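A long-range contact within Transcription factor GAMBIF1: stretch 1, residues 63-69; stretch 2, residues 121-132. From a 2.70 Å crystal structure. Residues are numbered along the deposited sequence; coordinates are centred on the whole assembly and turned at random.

Stretch 1, residues 63-69: GPEHKPH
Stretch 2, residues 121-132: RVDPFRTGFGHA

Two irregular segments of one chain, at least 54 residues apart where they touch, illustrate how loops pack without strand pairing: a proline and an aliphatic arm settle among side chains, while backbone carbonyls accept hydrogen bonds from side chains and a water. The contact buries 546 Å², both sides summed.

Stretch 1 has no regular secondary structure. Glu65 (phi/psi -93/53) precedes a more extended run through His66 (-46/142), Lys67 (-110/158) and Pro68 (-53/126). Across from it, a type I turn runs from Asp123 (-147/89) to Arg126, followed by Thr127 (-116/-18) and Gly128 (66/180); residues 130-132 have helical phi/psi without the regular bonds. The CA atoms of Glu65 and Phe125 lie 5.8 Å apart, those of Lys67 and Thr127 5.7 Å, and those of Pro68 and Asp123 6.0 Å. Turning back at Pro68, this register is neither parallel nor antiparallel.

Asp123 (chi1 180°, t) opens the turn and holds what follows: its OD2 accepts Thr127 N at 3.0 Å and Gly128 N at 2.7 Å. The same carboxylate reaches stretch 1 through a water, which donates to Asp123 OD1 and to His66 O, both at 2.7 Å, and accepts from Phe125 N at 2.9 Å. One water thus ties both backbones together.

Two carbonyls of stretch 1 receive direct bonds. His131 NE2 donates to Pro68 O at 2.7 Å, with an N-H...O angle of 143° and the oxygen near the ring plane, where the N-H points. His131 takes chi1 65° (p) and chi2 -40°, which also turns a ring face to Lys67: Lys67 CD sits 4.0 Å from the ring centroid of His131 in a CH-pi contact. The lysine (m, t, t, m) lends its methylenes to packing, and its CG approaches Thr127 CG2 at 3.3 Å. Thr127, whose chi1 of -101° lies between wells, makes a weak hydrogen bond from OG1 to Glu65 O at 3.1 Å.

Pro68, its ring C-gamma exo, is the most extensively covered residue. Its CB meets Phe129 CE2 (chi1 -63°, m; chi2 70°) at 3.6 Å, its CD meets Thr127 CG2 at 3.7 Å, and its CG lies 3.7 Å from Val122 O.

At the other end, Phe125 (-94/14; chi1 -59°, m; chi2 88°) points toward stretch 1. Its ring is oblique to that of His66 (chi1 -46°, m; chi2 -96°), with centroids 5.4 Å apart and planes at 53°; Pro64 O and His66 CD2 lie over a face of the phenyl ring.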

# COMPACT_ATOMS: atom_id res chain seq x y z
N GLY C 63 -10.05 3.91 26.76
CA GLY C 63 -10.48 3.30 28.02
C GLY C 63 -9.52 2.99 29.14
O GLY C 63 -8.37 2.62 28.89
N PRO C 64 -9.99 3.01 30.41
CA PRO C 64 -9.10 2.72 31.55
C PRO C 64 -8.52 1.30 31.41
O PRO C 64 -7.42 1.02 31.90
CB PRO C 64 -10.01 2.87 32.76
CG PRO C 64 -11.31 2.37 32.23
CD PRO C 64 -11.40 3.04 30.85
N GLU C 65 -9.28 0.44 30.73
CA GLU C 65 -8.89 -0.94 30.45
C GLU C 65 -8.20 -0.98 29.09
O GLU C 65 -8.57 -1.78 28.23
CB GLU C 65 -10.14 -1.83 30.40
CG GLU C 65 -10.75 -2.12 31.74
CD GLU C 65 -9.81 -2.91 32.62
OE1 GLU C 65 -9.67 -4.14 32.39
OE2 GLU C 65 -9.20 -2.31 33.53
N HIS C 66 -7.19 -0.14 28.92
CA HIS C 66 -6.46 -0.05 27.65
C HIS C 66 -6.10 -1.42 27.11
O HIS C 66 -5.70 -2.30 27.86
CB HIS C 66 -5.19 0.76 27.83
CG HIS C 66 -5.40 2.03 28.59
ND1 HIS C 66 -5.60 3.25 27.95
CD2 HIS C 66 -5.52 2.27 29.90
CE1 HIS C 66 -5.85 4.17 28.86
NE2 HIS C 66 -5.80 3.61 30.05
N LYS C 67 -6.20 -1.56 25.79
CA LYS C 67 -5.90 -2.81 25.09
C LYS C 67 -4.62 -2.67 24.29
O LYS C 67 -4.26 -1.57 23.84
CB LYS C 67 -6.96 -3.13 24.04
CG LYS C 67 -8.39 -2.96 24.42
CD LYS C 67 -9.21 -2.95 23.13
CE LYS C 67 -10.69 -3.04 23.42
NZ LYS C 67 -11.01 -4.40 23.91
N PRO C 68 -3.99 -3.82 23.99
CA PRO C 68 -2.76 -3.89 23.21
C PRO C 68 -3.02 -3.14 21.93
O PRO C 68 -4.06 -3.33 21.28
CB PRO C 68 -2.63 -5.38 22.94
CG PRO C 68 -3.10 -5.96 24.21
CD PRO C 68 -4.36 -5.15 24.49
N HIS C 69 -2.16 -2.17 21.65
CA HIS C 69 -2.28 -1.39 20.46
C HIS C 69 -1.33 -2.08 19.52
O HIS C 69 -0.19 -2.36 19.88
CB HIS C 69 -1.85 0.04 20.69
CG HIS C 69 -2.16 0.94 19.54
ND1 HIS C 69 -1.76 0.65 18.26
CD2 HIS C 69 -2.88 2.08 19.47
CE1 HIS C 69 -2.24 1.57 17.44
NE2 HIS C 69 -2.92 2.45 18.14
N ARG C 121 2.42 -12.84 24.58
CA ARG C 121 1.63 -12.80 25.83
C ARG C 121 1.63 -11.44 26.52
O ARG C 121 1.47 -11.35 27.73
CB ARG C 121 2.04 -13.89 26.83
CG ARG C 121 1.57 -15.33 26.52
CD ARG C 121 0.10 -15.62 26.87
NE ARG C 121 -0.18 -15.79 28.31
CZ ARG C 121 -1.33 -16.29 28.80
NH1 ARG C 121 -2.29 -16.66 27.96
NH2 ARG C 121 -1.53 -16.39 30.11
N VAL C 122 1.75 -10.37 25.74
CA VAL C 122 1.75 -9.03 26.30
C VAL C 122 0.34 -8.45 26.30
O VAL C 122 -0.19 -8.07 25.26
CB VAL C 122 2.70 -8.06 25.56
CG1 VAL C 122 2.44 -6.62 25.96
CG2 VAL C 122 4.13 -8.41 25.89
N ASP C 123 -0.28 -8.43 27.47
CA ASP C 123 -1.60 -7.88 27.60
C ASP C 123 -1.64 -7.29 28.98
O ASP C 123 -1.99 -7.96 29.95
CB ASP C 123 -2.65 -8.98 27.45
CG ASP C 123 -4.07 -8.44 27.59
OD1 ASP C 123 -4.26 -7.26 27.94
OD2 ASP C 123 -5.01 -9.23 27.36
N PRO C 124 -1.24 -6.03 29.09
CA PRO C 124 -1.20 -5.31 30.36
C PRO C 124 -2.47 -5.38 31.20
O PRO C 124 -2.43 -5.82 32.35
CB PRO C 124 -0.90 -3.88 29.93
CG PRO C 124 -0.09 -4.06 28.69
CD PRO C 124 -0.86 -5.13 27.98
N PHE C 125 -3.58 -4.95 30.63
CA PHE C 125 -4.83 -4.91 31.38
C PHE C 125 -5.81 -6.09 31.32
O PHE C 125 -6.93 -5.98 31.83
CB PHE C 125 -5.53 -3.59 31.09
CG PHE C 125 -4.72 -2.38 31.45
CD1 PHE C 125 -3.82 -1.82 30.55
CD2 PHE C 125 -4.83 -1.82 32.72
CE1 PHE C 125 -3.05 -0.70 30.90
CE2 PHE C 125 -4.07 -0.71 33.08
CZ PHE C 125 -3.18 -0.15 32.17
N ARG C 126 -5.37 -7.24 30.80
CA ARG C 126 -6.23 -8.43 30.69
C ARG C 126 -7.47 -8.00 29.94
O ARG C 126 -8.58 -7.94 30.47
CB ARG C 126 -6.55 -9.00 32.08
CG ARG C 126 -5.32 -9.62 32.74
CD ARG C 126 -5.47 -9.73 34.24
NE ARG C 126 -4.27 -10.38 34.82
CZ ARG C 126 -4.30 -11.41 35.66
NH1 ARG C 126 -5.47 -11.93 36.03
NH2 ARG C 126 -3.16 -11.94 36.10
N THR C 127 -7.24 -7.77 28.67
CA THR C 127 -8.22 -7.28 27.73
C THR C 127 -8.50 -8.30 26.62
O THR C 127 -9.54 -8.24 25.94
CB THR C 127 -7.61 -5.98 27.15
OG1 THR C 127 -8.21 -4.85 27.78
CG2 THR C 127 -7.75 -5.91 25.66
N GLY C 128 -7.59 -9.26 26.46
CA GLY C 128 -7.75 -10.25 25.42
C GLY C 128 -7.63 -9.57 24.07
O GLY C 128 -7.48 -8.35 23.98
N PHE C 129 -7.74 -10.33 23.00
CA PHE C 129 -7.61 -9.73 21.69
C PHE C 129 -8.88 -9.66 20.87
O PHE C 129 -8.87 -9.80 19.65
CB PHE C 129 -6.44 -10.36 20.94
CG PHE C 129 -5.14 -10.10 21.62
CD1 PHE C 129 -4.86 -10.72 22.83
CD2 PHE C 129 -4.27 -9.14 21.13
CE1 PHE C 129 -3.74 -10.38 23.55
CE2 PHE C 129 -3.14 -8.79 21.85
CZ PHE C 129 -2.87 -9.41 23.06
N GLY C 130 -9.96 -9.29 21.56
CA GLY C 130 -11.26 -9.17 20.92
C GLY C 130 -11.19 -8.16 19.80
O GLY C 130 -11.65 -8.40 18.68
N HIS C 131 -10.49 -7.06 20.08
CA HIS C 131 -10.33 -5.98 19.14
C HIS C 131 -9.63 -6.34 17.82
O HIS C 131 -9.68 -5.58 16.86
CB HIS C 131 -9.67 -4.79 19.84
CG HIS C 131 -8.27 -5.05 20.31
ND1 HIS C 131 -7.88 -6.25 20.88
CD2 HIS C 131 -7.16 -4.29 20.22
CE1 HIS C 131 -6.57 -6.21 21.10
NE2 HIS C 131 -6.11 -5.04 20.71
N ALA C 132 -9.02 -7.53 17.74
CA ALA C 132 -8.35 -7.96 16.51
C ALA C 132 -9.35 -8.25 15.39
O ALA C 132 -9.02 -8.07 14.22
CB ALA C 132 -7.46 -9.18 16.78
O HOH W 1 -4.18 -4.57 27.80